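Local coordinates for 389aa long hypothetical nucleolar protein (Pyrococcus horikoshii, PDB 5ZVE) that methylates carbon 5 of cytosine 72 in several tRNAs, using S-adenosyl-L-methionine as methyl donor, at residues Val188-Leu193 and Thr212-Gln217; Glu197-Ile202 and Lys266-Leu271; Leu219-Glu224 and Leu245-Val250. All blocks are in the same frame, centred on the assembly; numbering follows the deposited sequence.

In the fold
All three contacts belong to the class I-like methyltransferase domain. Interaction 1 is its buried apolar part, two helices meeting through side chains with no hydrogen bond between them. Interaction 2 is a pairing of parallel strands, apolar where Ile202 meets Ile270 but ending in charged groups, and only partly buried. Interaction 3 joins two loops toward the surface and relies on amide chemistry. Helix 210-218 links interactions 1 and 3: it packs in the first, then leads into 219-224, and Ala216 O in its last turn probably accepts a bond from Asn221 N. Leu193 of interaction 1 packs on Leu271 of interaction 2, and a Glu197-Lys222 salt bridge links interactions 2 and 3.

Interaction 1 (Val188-Leu193 and Thr212-Gln217); sequences VTARVL and TTHIAQ
Helices 188-193 and 212-217 run with their axes 9.3 Å apart at closest approach and their directions 48° apart, Ala190 lying nearest to Ile215. The first belongs to helix 184-193, which precedes strand 201-203; the second to helix 210-218, whose start carries the end of the S-adenosyl-L-methionine-binding run 205-211 of the Rossmann-like domain. The small Ala190 methyl points at the other helix and lies against two side chains at once. Its CB comes within 3.3 Å of His214 ND1, meeting the imidazole obliquely, and within 3.8 Å of Ile215 CD1. His214 CB already points across, and CG continues from it anti to the backbone N (chi1 -170°). Arg191 CG also approaches the ring obliquely, but more loosely. One turn on, the Leu193 and Ile215 side chains cross at about a right angle, with Leu193 CD2 3.6 Å from Ile215 CD1; that same CD1 thus touches both Ala190 and Leu193. No hydrogen bond joins the segments directly; they meet by van der Waals contact, mostly carbon on carbon. Glu69 OE2 is hydrogen-bonded to His214 NE2 and forms a salt bridge with Arg191 NE, holding the imidazole at NE2 and probably helping to balance the arginine charge.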
ATOM      1  N   VAL A 188       0.362   5.904  10.096  1.00 19.75           N
ATOM      2  CA  VAL A 188      -0.163   7.142  10.660  1.00 21.37           C
ATOM      3  C   VAL A 188      -1.682   7.060  10.815  1.00 24.12           C
ATOM      4  O   VAL A 188      -2.244   7.530  11.806  1.00 23.79           O
ATOM      5  CB  VAL A 188       0.210   8.362   9.784  1.00 23.31           C
ATOM      6  CG1 VAL A 188      -0.405   9.627  10.339  1.00 18.50           C
ATOM      7  CG2 VAL A 188       1.724   8.512   9.697  1.00 18.40           C
ATOM      8  N   THR A 189      -2.338   6.444   9.835  1.00 24.70           N
ATOM      9  CA  THR A 189      -3.793   6.301   9.842  1.00 22.77           C
ATOM     10  C   THR A 189      -4.312   5.656  11.132  1.00 25.50           C
ATOM     11  O   THR A 189      -5.191   6.208  11.793  1.00 25.53           O
ATOM     12  CB  THR A 189      -4.278   5.467   8.633  1.00 24.12           C
ATOM     13  OG1 THR A 189      -3.943   6.141   7.413  1.00 18.33           O
ATOM     14  CG2 THR A 189      -5.782   5.252   8.694  1.00 24.05           C
ATOM     15  N   ALA A 190      -3.760   4.503  11.495  1.00 26.01           N
ATOM     16  CA  ALA A 190      -4.197   3.795  12.700  1.00 23.93           C
ATOM     17  C   ALA A 190      -3.903   4.600  13.965  1.00 26.10           C
ATOM     18  O   ALA A 190      -4.690   4.597  14.911  1.00 28.12           O
ATOM     19  CB  ALA A 190      -3.541   2.428  12.781  1.00 26.43           C
ATOM     20  N   ARG A 191      -2.764   5.281  13.978  1.00 23.68           N
ATOM     21  CA  ARG A 191      -2.415   6.156  15.094  1.00 25.99           C
ATOM     22  C   ARG A 191      -3.421   7.296  15.257  1.00 26.21           C
ATOM     23  O   ARG A 191      -3.894   7.574  16.360  1.00 22.67           O
ATOM     24  CB  ARG A 191      -1.009   6.723  14.897  1.00 22.99           C
ATOM     25  CG  ARG A 191       0.096   5.772  15.307  1.00 25.16           C
ATOM     26  CD  ARG A 191       0.354   5.882  16.802  1.00 24.76           C
ATOM     27  NE  ARG A 191       1.494   5.073  17.219  1.00 31.28           N
ATOM     28  CZ  ARG A 191       1.978   5.054  18.453  1.00 29.61           C
ATOM     29  NH1 ARG A 191       1.425   5.807  19.394  1.00 38.70           N
ATOM     30  NH2 ARG A 191       3.016   4.286  18.746  1.00 35.48           N
ATOM     31  N   VAL A 192      -3.738   7.946  14.145  1.00 25.36           N
ATOM     32  CA  VAL A 192      -4.640   9.089  14.132  1.00 27.86           C
ATOM     33  C   VAL A 192      -6.054   8.696  14.585  1.00 26.50           C
ATOM     34  O   VAL A 192      -6.820   9.531  15.061  1.00 27.93           O
ATOM     35  CB  VAL A 192      -4.654   9.726  12.715  1.00 30.72           C
ATOM     36  CG1 VAL A 192      -5.810  10.694  12.528  1.00 32.00           C
ATOM     37  CG2 VAL A 192      -3.310  10.402  12.433  1.00 27.46           C
ATOM     38  N   LEU A 193      -6.365   7.408  14.504  1.00 28.72           N
ATOM     39  CA  LEU A 193      -7.639   6.899  14.996  1.00 24.77           C
ATOM     40  C   LEU A 193      -7.691   6.903  16.523  1.00 28.74           C
ATOM     41  O   LEU A 193      -8.767   7.025  17.114  1.00 26.32           O
ATOM     42  CB  LEU A 193      -7.892   5.483  14.475  1.00 21.27           C
ATOM     43  CG  LEU A 193      -9.256   4.898  14.849  1.00 27.42           C
ATOM     44  CD1 LEU A 193     -10.385   5.750  14.284  1.00 27.25           C
ATOM     45  CD2 LEU A 193      -9.395   3.459  14.376  1.00 22.40           C
ATOM     46  N   THR A 212      -5.880  -3.172  10.620  1.00 21.88           N
ATOM     47  CA  THR A 212      -6.588  -3.848  11.701  1.00 26.86           C
ATOM     48  C   THR A 212      -5.622  -4.366  12.768  1.00 25.70           C
ATOM     49  O   THR A 212      -5.830  -4.157  13.965  1.00 28.36           O
ATOM     50  CB  THR A 212      -7.429  -5.017  11.185  1.00 27.50           C
ATOM     51  OG1 THR A 212      -8.343  -4.541  10.189  1.00 31.81           O
ATOM     52  CG2 THR A 212      -8.214  -5.646  12.325  1.00 27.81           C
ATOM     53  N   THR A 213      -4.559  -5.027  12.328  1.00 26.26           N
ATOM     54  CA  THR A 213      -3.602  -5.619  13.255  1.00 29.63           C
ATOM     55  C   THR A 213      -2.778  -4.545  13.964  1.00 27.20           C
ATOM     56  O   THR A 213      -2.327  -4.743  15.090  1.00 26.72           O
ATOM     57  CB  THR A 213      -2.670  -6.621  12.538  1.00 26.06           C
ATOM     58  OG1 THR A 213      -2.086  -6.011  11.378  1.00 24.47           O
ATOM     59  CG2 THR A 213      -3.460  -7.851  12.107  1.00 28.28           C
ATOM     60  N   HIS A 214      -2.592  -3.406  13.308  1.00 28.14           N
ATOM     61  CA  HIS A 214      -1.933  -2.267  13.935  1.00 26.44           C
ATOM     62  C   HIS A 214      -2.767  -1.745  15.107  1.00 27.40           C
ATOM     63  O   HIS A 214      -2.233  -1.453  16.177  1.00 25.43           O
ATOM     64  CB  HIS A 214      -1.682  -1.162  12.905  1.00 24.05           C
ATOM     65  CG  HIS A 214      -0.806  -0.054  13.398  1.00 22.16           C
ATOM     66  ND1 HIS A 214      -0.524   1.063  12.644  1.00 24.24           N
ATOM     67  CD2 HIS A 214      -0.145   0.107  14.571  1.00 25.18           C
ATOM     68  CE1 HIS A 214       0.269   1.869  13.330  1.00 25.80           C
ATOM     69  NE2 HIS A 214       0.515   1.310  14.501  1.00 25.42           N
ATOM     70  N   ILE A 215      -4.078  -1.637  14.902  1.00 26.80           N
ATOM     71  CA  ILE A 215      -4.999  -1.263  15.974  1.00 24.24           C
ATOM     72  C   ILE A 215      -4.895  -2.249  17.132  1.00 24.05           C
ATOM     73  O   ILE A 215      -4.893  -1.864  18.306  1.00 24.30           O
ATOM     74  CB  ILE A 215      -6.462  -1.211  15.485  1.00 25.45           C
ATOM     75  CG1 ILE A 215      -6.614  -0.213  14.341  1.00 25.59           C
ATOM     76  CG2 ILE A 215      -7.393  -0.833  16.626  1.00 21.54           C
ATOM     77  CD1 ILE A 215      -6.568   1.231  14.773  1.00 28.14           C
ATOM     78  N   ALA A 216      -4.796  -3.527  16.787  1.00 26.55           N
ATOM     79  CA  ALA A 216      -4.712  -4.593  17.778  1.00 31.69           C
ATOM     80  C   ALA A 216      -3.487  -4.452  18.680  1.00 30.73           C
ATOM     81  O   ALA A 216      -3.576  -4.680  19.884  1.00 31.64           O
ATOM     82  CB  ALA A 216      -4.707  -5.946  17.086  1.00 27.20           C
ATOM     83  N   GLN A 217      -2.348  -4.067  18.111  1.00 29.59           N
ATOM     84  CA  GLN A 217      -1.141  -3.910  18.923  1.00 28.67           C
ATOM     85  C   GLN A 217      -1.170  -2.598  19.711  1.00 28.86           C
ATOM     86  O   GLN A 217      -0.615  -2.519  20.804  1.00 28.40           O
ATOM     87  CB  GLN A 217       0.125  -4.002  18.060  1.00 26.87           C
ATOM     88  CG  GLN A 217       0.465  -2.775  17.237  1.00 23.66           C
ATOM     89  CD  GLN A 217       1.698  -2.994  16.366  1.00 28.61           C
ATOM     90  OE1 GLN A 217       1.767  -3.960  15.604  1.00 23.65           O
ATOM     91  NE2 GLN A 217       2.682  -2.107  16.491  1.00 27.12           N
TER

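Interaction 2 (Glu197-Ile202 and Lys266-Leu271); sequences EDDVII and KADKIL
Parallel strand pairing in the Rossmann-like sheet of the methyltransferase joins Ile201-Ile202 to Lys269-Leu271. The ladder is made by Lys269 N to Val200 O, Ile202 N to Lys269 O and Leu271 N to Ile202 O, the last being the shortest of the three at 2.8 Å. Val200 O is gripped twice: Lys269 N arrives nearly in line with the carbonyl, whereas Asp268 N comes in at a C=O...N angle of 137°, tilted from the carbonyl plane, where the chain turns a corner at Asp268. The aspartate side chain returns the bond, as Asp268 OD2 accepts Val200 N at 3.0 Å through its anti lone pair, in a nearly straight bond (167°). Thus both the N-H and the C=O of Val200 are held by Asp268. Beside this clamp, Lys269 bends at chi2 (-76°) and again at chi4, and NZ forms a salt bridge with Asp199 OD2 at 2.6 Å, meeting the oxygen from above the carboxylate plane. That oxygen also accepts Lys196 N. The positive ammonium probably eases the proximity of the Asp199 and Asp268 carboxylates. On the face bearing Ile202 and Ile270 the contact turns apolar, with Ile202 CD1 3.8 Å from Ala267 CB and Ile202 CB against Ile270 CG1. Strand 201-203 is flanked by strand 225-229 through Ile201 and Ile226, and strand 267-273 by 316-322 through Val317, while Leu271 lies beside Lys211 at the head of helix 210-218.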
ATOM      1  N   GLU A 197      -9.039   0.815  24.425  1.00 40.22           N
ATOM      2  CA  GLU A 197      -9.509  -0.517  24.815  1.00 45.40           C
ATOM      3  C   GLU A 197     -11.023  -0.555  25.070  1.00 44.80           C
ATOM      4  O   GLU A 197     -11.666  -1.593  24.911  1.00 43.32           O
ATOM      5  CB  GLU A 197      -8.734  -0.990  26.053  1.00 44.99           C
ATOM      6  CG  GLU A 197      -9.334  -2.182  26.786  1.00 49.21           C
ATOM      7  CD  GLU A 197      -8.541  -2.565  28.023  1.00 51.86           C
ATOM      8  OE1 GLU A 197      -7.682  -1.766  28.454  1.00 52.85           O
ATOM      9  OE2 GLU A 197      -8.773  -3.668  28.562  1.00 57.40           O
ATOM     10  N   ASP A 198     -11.589   0.593  25.430  1.00 43.59           N
ATOM     11  CA  ASP A 198     -13.017   0.696  25.705  1.00 46.31           C
ATOM     12  C   ASP A 198     -13.847   0.824  24.431  1.00 50.03           C
ATOM     13  O   ASP A 198     -15.005   0.405  24.393  1.00 52.82           O
ATOM     14  CB  ASP A 198     -13.299   1.892  26.614  1.00 49.36           C
ATOM     15  CG  ASP A 198     -12.798   1.681  28.021  1.00 61.37           C
ATOM     16  OD1 ASP A 198     -12.521   0.516  28.381  1.00 61.62           O
ATOM     17  OD2 ASP A 198     -12.673   2.679  28.764  1.00 71.43           O
ATOM     18  N   ASP A 199     -13.254   1.411  23.393  1.00 43.70           N
ATOM     19  CA  ASP A 199     -13.995   1.762  22.185  1.00 36.96           C
ATOM     20  C   ASP A 199     -14.615   0.552  21.506  1.00 40.05           C
ATOM     21  O   ASP A 199     -13.991  -0.505  21.394  1.00 38.37           O
ATOM     22  CB  ASP A 199     -13.087   2.477  21.176  1.00 33.93           C
ATOM     23  CG  ASP A 199     -12.633   3.840  21.650  1.00 35.64           C
ATOM     24  OD1 ASP A 199     -13.376   4.493  22.412  1.00 39.15           O
ATOM     25  OD2 ASP A 199     -11.536   4.272  21.241  1.00 38.00           O
ATOM     26  N   VAL A 200     -15.850   0.716  21.048  1.00 39.86           N
ATOM     27  CA  VAL A 200     -16.398  -0.189  20.051  1.00 38.92           C
ATOM     28  C   VAL A 200     -15.782   0.219  18.720  1.00 33.28           C
ATOM     29  O   VAL A 200     -15.911   1.369  18.299  1.00 32.58           O
ATOM     30  CB  VAL A 200     -17.932  -0.131  19.994  1.00 38.32           C
ATOM     31  CG1 VAL A 200     -18.464  -1.141  18.993  1.00 37.20           C
ATOM     32  CG2 VAL A 200     -18.515  -0.392  21.377  1.00 44.18           C
ATOM     33  N   ILE A 201     -15.094  -0.715  18.071  1.00 32.03           N
ATOM     34  CA  ILE A 201     -14.248  -0.386  16.925  1.00 31.37           C
ATOM     35  C   ILE A 201     -14.587  -1.207  15.690  1.00 31.96           C
ATOM     36  O   ILE A 201     -14.698  -2.431  15.759  1.00 38.69           O
ATOM     37  CB  ILE A 201     -12.753  -0.606  17.263  1.00 33.29           C
ATOM     38  CG1 ILE A 201     -12.320   0.313  18.406  1.00 28.99           C
ATOM     39  CG2 ILE A 201     -11.886  -0.395  16.037  1.00 30.11           C
ATOM     40  CD1 ILE A 201     -10.978  -0.049  18.999  1.00 34.16           C
ATOM     41  N   ILE A 202     -14.752  -0.533  14.556  1.00 32.48           N
ATOM     42  CA  ILE A 202     -15.047  -1.226  13.311  1.00 30.10           C
ATOM     43  C   ILE A 202     -14.109  -0.834  12.175  1.00 32.17           C
ATOM     44  O   ILE A 202     -13.981   0.343  11.839  1.00 30.08           O
ATOM     45  CB  ILE A 202     -16.488  -0.967  12.844  1.00 34.76           C
ATOM     46  CG1 ILE A 202     -17.491  -1.357  13.934  1.00 32.75           C
ATOM     47  CG2 ILE A 202     -16.758  -1.726  11.550  1.00 29.41           C
ATOM     48  CD1 ILE A 202     -18.937  -1.129  13.530  1.00 36.20           C
ATOM     49  N   LYS A 266     -23.568   0.471  17.361  1.00 40.93           N
ATOM     50  CA  LYS A 266     -23.206   1.875  17.236  1.00 38.46           C
ATOM     51  C   LYS A 266     -21.767   2.042  17.714  1.00 40.47           C
ATOM     52  O   LYS A 266     -21.496   2.002  18.913  1.00 40.77           O
ATOM     53  CB  LYS A 266     -24.149   2.773  18.036  1.00 41.44           C
ATOM     54  CG  LYS A 266     -25.601   2.748  17.594  1.00 46.78           C
ATOM     55  CD  LYS A 266     -26.460   3.582  18.540  1.00 59.12           C
ATOM     56  CE  LYS A 266     -27.945   3.306  18.361  1.00 55.43           C
ATOM     57  NZ  LYS A 266     -28.773   4.165  19.253  1.00 56.00           N
ATOM     58  N   ALA A 267     -20.844   2.217  16.775  1.00 36.48           N
ATOM     59  CA  ALA A 267     -19.426   2.233  17.113  1.00 33.97           C
ATOM     60  C   ALA A 267     -18.952   3.584  17.621  1.00 31.59           C
ATOM     61  O   ALA A 267     -19.485   4.626  17.251  1.00 30.32           O
ATOM     62  CB  ALA A 267     -18.595   1.820  15.908  1.00 35.48           C
ATOM     63  N   ASP A 268     -17.931   3.545  18.469  1.00 33.81           N
ATOM     64  CA  ASP A 268     -17.237   4.744  18.914  1.00 30.49           C
ATOM     65  C   ASP A 268     -16.184   5.155  17.888  1.00 31.11           C
ATOM     66  O   ASP A 268     -15.926   6.340  17.673  1.00 29.06           O
ATOM     67  CB  ASP A 268     -16.598   4.505  20.282  1.00 34.35           C
ATOM     68  CG  ASP A 268     -17.620   4.127  21.336  1.00 38.28           C
ATOM     69  OD1 ASP A 268     -18.348   5.027  21.800  1.00 47.97           O
ATOM     70  OD2 ASP A 268     -17.716   2.929  21.677  1.00 36.61           O
ATOM     71  N   LYS A 269     -15.577   4.159  17.256  1.00 27.49           N
ATOM     72  CA  LYS A 269     -14.509   4.406  16.299  1.00 28.66           C
ATOM     73  C   LYS A 269     -14.712   3.563  15.059  1.00 25.65           C
ATOM     74  O   LYS A 269     -14.897   2.345  15.132  1.00 25.43           O
ATOM     75  CB  LYS A 269     -13.138   4.106  16.919  1.00 28.68           C
ATOM     76  CG  LYS A 269     -12.842   4.900  18.181  1.00 30.18           C
ATOM     77  CD  LYS A 269     -12.480   6.333  17.847  1.00 29.90           C
ATOM     78  CE  LYS A 269     -12.330   7.174  19.104  1.00 32.57           C
ATOM     79  NZ  LYS A 269     -11.373   6.578  20.066  1.00 33.29           N
ATOM     80  N   ILE A 270     -14.676   4.217  13.911  1.00 23.79           N
ATOM     81  CA  ILE A 270     -14.733   3.496  12.654  1.00 25.07           C
ATOM     82  C   ILE A 270     -13.564   3.875  11.759  1.00 24.89           C
ATOM     83  O   ILE A 270     -13.306   5.057  11.523  1.00 23.30           O
ATOM     84  CB  ILE A 270     -16.052   3.762  11.906  1.00 24.51           C
ATOM     85  CG1 ILE A 270     -17.223   3.098  12.635  1.00 26.47           C
ATOM     86  CG2 ILE A 270     -15.960   3.243  10.497  1.00 24.99           C
ATOM     87  CD1 ILE A 270     -18.553   3.252  11.918  1.00 23.72           C
ATOM     88  N   LEU A 271     -12.851   2.863  11.277  1.00 27.33           N
ATOM     89  CA  LEU A 271     -11.860   3.068  10.236  1.00 23.29           C
ATOM     90  C   LEU A 271     -12.414   2.684   8.875  1.00 25.84           C
ATOM     91  O   LEU A 271     -12.915   1.573   8.682  1.00 29.99           O
ATOM     92  CB  LEU A 271     -10.592   2.264  10.523  1.00 27.13           C
ATOM     93  CG  LEU A 271      -9.599   2.262   9.358  1.00 25.12           C
ATOM     94  CD1 LEU A 271      -9.104   3.669   9.087  1.00 23.41           C
ATOM     95  CD2 LEU A 271      -8.435   1.326   9.636  1.00 26.41           C
TER

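Interaction 3 (Leu219-Glu224 and Leu245-Val250); sequences LENKGE and LGVKNV
Asn221 OD1 accepts Lys248 N at 2.9 Å in a nearly straight bond (169°), although the donor stands above the carbonyl plane, 40° out of it. At the other end of the same amide, ND2 donates one of its hydrogens to Gly246 O at 3.0 Å; here the acceptor lies almost in the plane of the Asn221 amide, and ND2 in turn lies in the plane of the Gly246 carbonyl. Two bonds to one short run of backbone fix the rotation of the amide, which lies against 246-248. Asn221 OD1 also lies 3.4 Å from Asn249 CB, and the two asparagine side chains slide past each other in opposite directions.

Both loops leave helices through Schellman motifs, with Glu220 and Gly246 as the positive-phi C-prime residues, and each then leads into a parallel strand, 225-229 or 250-254, as in the helix-to-strand connections of a Rossmann-like fold. A type I' turn from Leu219 to Lys222, closed by Lys222 N to Leu219 O, places Asn221 so that its amide can extend to 246-248. Asn249 points into this turn with CG anti to its backbone N (chi1 -163°), the end of its side chain lying close to the carbonyls of Lys222 and Gly223. The Leu219 side chain crosses that of Asn249 at about a right angle. Farther on, Glu224 CA makes a CA-H...O contact with Asn249 O at 3.4 Å.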
ATOM      1  N   LEU A 219      -3.863  -1.514  20.970  1.00 33.10           N
ATOM      2  CA  LEU A 219      -4.751  -1.906  22.062  1.00 34.69           C
ATOM      3  C   LEU A 219      -4.069  -2.903  22.991  1.00 38.43           C
ATOM      4  O   LEU A 219      -4.594  -3.229  24.057  1.00 36.65           O
ATOM      5  CB  LEU A 219      -6.048  -2.506  21.513  1.00 35.28           C
ATOM      6  CG  LEU A 219      -7.004  -1.567  20.776  1.00 33.29           C
ATOM      7  CD1 LEU A 219      -8.341  -2.248  20.555  1.00 32.94           C
ATOM      8  CD2 LEU A 219      -7.182  -0.272  21.537  1.00 32.96           C
ATOM      9  N   GLU A 220      -2.906  -3.385  22.561  1.00 35.13           N
ATOM     10  CA  GLU A 220      -2.139  -4.396  23.282  1.00 34.53           C
ATOM     11  C   GLU A 220      -2.986  -5.647  23.461  1.00 35.73           C
ATOM     12  O   GLU A 220      -3.017  -6.251  24.530  1.00 38.11           O
ATOM     13  CB  GLU A 220      -1.644  -3.855  24.624  1.00 36.60           C
ATOM     14  CG  GLU A 220      -0.637  -2.722  24.470  1.00 36.47           C
ATOM     15  CD  GLU A 220      -0.244  -2.098  25.794  1.00 43.03           C
ATOM     16  OE1 GLU A 220      -1.042  -2.178  26.750  1.00 42.85           O
ATOM     17  OE2 GLU A 220       0.862  -1.520  25.876  1.00 45.63           O
ATOM     18  N   ASN A 221      -3.665  -6.019  22.380  1.00 36.08           N
ATOM     19  CA  ASN A 221      -4.520  -7.201  22.322  1.00 40.71           C
ATOM     20  C   ASN A 221      -5.686  -7.177  23.312  1.00 37.16           C
ATOM     21  O   ASN A 221      -6.276  -8.216  23.599  1.00 37.14           O
ATOM     22  CB  ASN A 221      -3.682  -8.470  22.526  1.00 34.95           C
ATOM     23  CG  ASN A 221      -3.452  -9.220  21.232  1.00 33.26           C
ATOM     24  OD1 ASN A 221      -4.199  -9.050  20.269  1.00 35.78           O
ATOM     25  ND2 ASN A 221      -2.420 -10.057  21.198  1.00 33.77           N
ATOM     26  N   LYS A 222      -6.014  -5.998  23.832  1.00 33.22           N
ATOM     27  CA  LYS A 222      -7.196  -5.849  24.677  1.00 41.47           C
ATOM     28  C   LYS A 222      -8.396  -5.376  23.853  1.00 43.75           C
ATOM     29  O   LYS A 222      -8.242  -4.935  22.716  1.00 39.17           O
ATOM     30  CB  LYS A 222      -6.924  -4.869  25.819  1.00 43.41           C
ATOM     31  CG  LYS A 222      -5.585  -5.078  26.509  1.00 46.46           C
ATOM     32  CD  LYS A 222      -5.554  -6.369  27.314  1.00 46.09           C
ATOM     33  CE  LYS A 222      -6.419  -6.256  28.556  1.00 47.35           C
ATOM     34  NZ  LYS A 222      -6.093  -5.034  29.343  1.00 52.77           N
ATOM     35  N   GLY A 223      -9.584  -5.426  24.446  1.00 44.14           N
ATOM     36  CA  GLY A 223     -10.788  -5.001  23.757  1.00 39.33           C
ATOM     37  C   GLY A 223     -11.199  -5.927  22.627  1.00 34.47           C
ATOM     38  O   GLY A 223     -10.886  -7.118  22.631  1.00 31.25           O
ATOM     39  N   GLU A 224     -11.926  -5.379  21.661  1.00 37.19           N
ATOM     40  CA  GLU A 224     -12.331  -6.146  20.490  1.00 37.49           C
ATOM     41  C   GLU A 224     -12.362  -5.252  19.258  1.00 37.54           C
ATOM     42  O   GLU A 224     -12.755  -4.084  19.331  1.00 34.10           O
ATOM     43  CB  GLU A 224     -13.701  -6.802  20.714  1.00 38.64           C
ATOM     44  CG  GLU A 224     -14.321  -7.426  19.461  1.00 41.94           C
ATOM     45  CD  GLU A 224     -15.693  -8.033  19.712  1.00 52.81           C
ATOM     46  OE1 GLU A 224     -15.775  -9.262  19.925  1.00 55.92           O
ATOM     47  OE2 GLU A 224     -16.693  -7.283  19.680  1.00 52.65           O
ATOM     48  N   LEU A 245       0.910 -12.869  13.472  1.00 31.76           N
ATOM     49  CA  LEU A 245       1.232 -11.695  14.271  1.00 33.08           C
ATOM     50  C   LEU A 245       0.858 -11.872  15.737  1.00 31.66           C
ATOM     51  O   LEU A 245       1.224 -11.053  16.575  1.00 29.80           O
ATOM     52  CB  LEU A 245       0.526 -10.463  13.702  1.00 31.75           C
ATOM     53  CG  LEU A 245       1.040  -9.941  12.360  1.00 30.63           C
ATOM     54  CD1 LEU A 245       0.176  -8.788  11.884  1.00 26.68           C
ATOM     55  CD2 LEU A 245       2.493  -9.504  12.484  1.00 25.96           C
ATOM     56  N   GLY A 246       0.134 -12.944  16.044  1.00 34.53           N
ATOM     57  CA  GLY A 246      -0.306 -13.196  17.406  1.00 31.68           C
ATOM     58  C   GLY A 246      -1.445 -12.296  17.850  1.00 39.03           C
ATOM     59  O   GLY A 246      -1.573 -11.972  19.033  1.00 32.01           O
ATOM     60  N   VAL A 247      -2.280 -11.893  16.898  1.00 37.50           N
ATOM     61  CA  VAL A 247      -3.407 -11.016  17.192  1.00 34.24           C
ATOM     62  C   VAL A 247      -4.592 -11.818  17.737  1.00 34.92           C
ATOM     63  O   VAL A 247      -5.067 -12.752  17.099  1.00 34.93           O
ATOM     64  CB  VAL A 247      -3.837 -10.232  15.940  1.00 36.42           C
ATOM     65  CG1 VAL A 247      -5.115  -9.462  16.207  1.00 32.86           C
ATOM     66  CG2 VAL A 247      -2.721  -9.292  15.502  1.00 29.17           C
ATOM     67  N   LYS A 248      -5.060 -11.453  18.924  1.00 34.84           N
ATOM     68  CA  LYS A 248      -6.156 -12.166  19.572  1.00 41.32           C
ATOM     69  C   LYS A 248      -7.333 -11.224  19.772  1.00 43.95           C
ATOM     70  O   LYS A 248      -8.249 -11.495  20.545  1.00 41.99           O
ATOM     71  CB  LYS A 248      -5.699 -12.731  20.917  1.00 40.43           C
ATOM     72  CG  LYS A 248      -4.490 -13.642  20.818  1.00 42.21           C
ATOM     73  CD  LYS A 248      -4.058 -14.139  22.185  1.00 50.30           C
ATOM     74  CE  LYS A 248      -2.880 -15.092  22.085  1.00 52.59           C
ATOM     75  NZ  LYS A 248      -2.573 -15.711  23.403  1.00 60.65           N
ATOM     76  N   ASN A 249      -7.287 -10.117  19.045  1.00 43.96           N
ATOM     77  CA  ASN A 249      -8.098  -8.955  19.345  1.00 40.83           C
ATOM     78  C   ASN A 249      -9.254  -8.746  18.365  1.00 36.45           C
ATOM     79  O   ASN A 249     -10.094  -7.865  18.549  1.00 38.63           O
ATOM     80  CB  ASN A 249      -7.172  -7.734  19.384  1.00 33.24           C
ATOM     81  CG  ASN A 249      -7.790  -6.559  20.081  1.00 44.48           C
ATOM     82  OD1 ASN A 249      -8.710  -6.718  20.881  1.00 49.47           O
ATOM     83  ND2 ASN A 249      -7.239  -5.375  19.845  1.00 45.20           N
ATOM     84  N   VAL A 250      -9.292  -9.569  17.325  1.00 38.60           N
ATOM     85  CA  VAL A 250     -10.084  -9.255  16.144  1.00 33.71           C
ATOM     86  C   VAL A 250     -11.185 -10.271  15.858  1.00 37.96           C
ATOM     87  O   VAL A 250     -10.960 -11.482  15.911  1.00 38.35           O
ATOM     88  CB  VAL A 250      -9.179  -9.143  14.900  1.00 29.42           C
ATOM     89  CG1 VAL A 250      -9.995  -8.842  13.668  1.00 35.54           C
ATOM     90  CG2 VAL A 250      -8.145  -8.053  15.113  1.00 30.72           C
TER